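Local atomic coordinates of helicase of the snf2/rad54 family (Sulfolobus solfataricus, PDB entry 1Z5Z), a protein that probably couples ATP hydrolysis to movement along double-stranded DNA as a SWI2/SNF2-type ATPase, the fragment here being its C-terminal domain. Residues Leu75-Ile78 with Leu84-Gly87. Numbering follows the deposited sequence.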
loop_
_atom_site.group_PDB
_atom_site.type_symbol
_atom_site.label_atom_id
_atom_site.label_comp_id
_atom_site.label_asym_id
_atom_site.label_seq_id
_atom_site.Cartn_x
_atom_site.Cartn_y
_atom_site.Cartn_z
ATOM N N LEU A 75 -1.835 -3.330 10.716
ATOM C CA LEU A 75 -3.025 -3.116 9.906
ATOM C C LEU A 75 -2.643 -2.792 8.437
ATOM O O LEU A 75 -3.281 -3.273 7.503
ATOM C CB LEU A 75 -3.866 -1.981 10.475
ATOM C CG LEU A 75 -4.397 -2.156 11.912
ATOM C CD1 LEU A 75 -5.052 -0.852 12.326
ATOM C CD2 LEU A 75 -5.390 -3.318 12.000
ATOM N N LYS A 76 -1.605 -1.978 8.238
ATOM C CA LYS A 76 -1.193 -1.641 6.893
ATOM C C LYS A 76 -0.715 -2.875 6.200
ATOM O O LYS A 76 -0.936 -3.049 4.996
ATOM C CB LYS A 76 -0.094 -0.599 6.896
ATOM C CG LYS A 76 -0.512 0.813 7.293
ATOM C CD LYS A 76 0.769 1.670 7.299
ATOM C CE LYS A 76 0.546 3.114 7.696
ATOM N NZ LYS A 76 1.904 3.799 7.830
ATOM N N GLN A 77 -0.070 -3.770 6.945
ATOM C CA GLN A 77 0.406 -4.986 6.307
ATOM C C GLN A 77 -0.734 -5.958 5.999
ATOM O O GLN A 77 -0.730 -6.587 4.957
ATOM C CB GLN A 77 1.447 -5.675 7.186
ATOM C CG GLN A 77 2.757 -4.877 7.287
ATOM C CD GLN A 77 3.729 -5.530 8.284
ATOM O OE1 GLN A 77 4.756 -6.076 7.897
ATOM N NE2 GLN A 77 3.371 -5.504 9.562
ATOM N N ILE A 78 -1.696 -6.054 6.911
ATOM C CA ILE A 78 -2.830 -6.947 6.738
ATOM C C ILE A 78 -3.650 -6.563 5.510
ATOM O O ILE A 78 -4.054 -7.446 4.734
ATOM C CB ILE A 78 -3.746 -6.922 8.023
ATOM C CG1 ILE A 78 -3.060 -7.713 9.165
ATOM C CG2 ILE A 78 -5.124 -7.473 7.719
ATOM C CD1 ILE A 78 -3.869 -7.673 10.469
ATOM N N LEU A 84 2.381 -11.291 4.850
ATOM C CA LEU A 84 3.437 -10.434 5.429
ATOM C C LEU A 84 3.552 -10.683 6.955
ATOM O O LEU A 84 4.585 -10.425 7.550
ATOM C CB LEU A 84 3.115 -8.947 5.188
ATOM C CG LEU A 84 3.082 -8.471 3.734
ATOM C CD1 LEU A 84 2.386 -7.127 3.632
ATOM C CD2 LEU A 84 4.522 -8.380 3.202
ATOM N N LEU A 85 2.460 -11.158 7.560
ATOM C CA LEU A 85 2.368 -11.428 8.991
ATOM C C LEU A 85 2.194 -12.905 9.357
ATOM O O LEU A 85 2.579 -13.321 10.442
ATOM C CB LEU A 85 1.183 -10.668 9.594
ATOM C CG LEU A 85 1.350 -9.182 9.856
ATOM C CD1 LEU A 85 0.202 -8.714 10.709
ATOM C CD2 LEU A 85 2.675 -8.933 10.591
ATOM N N LYS A 86 1.577 -13.688 8.482
ATOM C CA LYS A 86 1.345 -15.102 8.789
ATOM C C LYS A 86 2.089 -16.029 7.869
ATOM O O LYS A 86 1.988 -17.242 7.983
ATOM C CB LYS A 86 -0.141 -15.445 8.694
ATOM C CG LYS A 86 -1.002 -14.883 9.781
ATOM C CD LYS A 86 -2.467 -14.926 9.362
ATOM C CE LYS A 86 -2.908 -16.319 8.965
ATOM N NZ LYS A 86 -4.372 -16.353 8.690
ATOM N N GLY A 87 2.844 -15.466 6.944
ATOM C CA GLY A 87 3.537 -16.306 5.985
ATOM C C GLY A 87 2.495 -17.121 5.244
ATOM O O GLY A 87 1.318 -16.721 5.132
#
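Gln-77 meets both Leu-84 and Leu-85, using a different part of itself for each. Near its backbone it faces Leu-84, whose CD1 lies 3.4 Å from the carbonyl O of Gln-77 and 4.0 Å from its CB, so one methyl is set against the last turn of helix 61-78. Farther out, NE2 of the amide comes 3.6 Å from CD2 of Leu-85, a van der Waals contact in which the two side chains cross at about a right angle. The other methyl branch of Leu-85, CD1, reaches CG1 of Ile-78 at 3.7 Å, again with the side chains crossed. The fork of leucine suits this place, since one residue can touch a polar amide and a buried isoleucine at once.

Torsions explain the reach of the glutamine: with CG beside the backbone N (chi1 -68°) and the chain extended beyond it (chi2 175°), CB stays against Leu-84 while the amide is carried out to Leu-85. A weak hydrogen bond from NE2 to the carbonyl O of Leu-73, one turn back, helps to orient that amide. A glutamine fits this partly exposed position because its CB can pack on Leu-84 while its amide touches a methyl of Leu-85 and still bonds weakly to the backbone.

After helix 61-78 the chain turns back, and the short helix 83-86 packs against the C-terminal end of that helix. Buried Ile-78 offers one apolar side chain to both Leu-85 and Met-44 of helix 39-55, and Lys-86 forms a salt bridge with Glu-40 of that helix. Leu-84, apolar and branched, can meet helix 61-78 and also touch Asp-123, Met-124 and Ile-127 of helix 122-136, the helix that follows strand 115-119 of the parallel sheet.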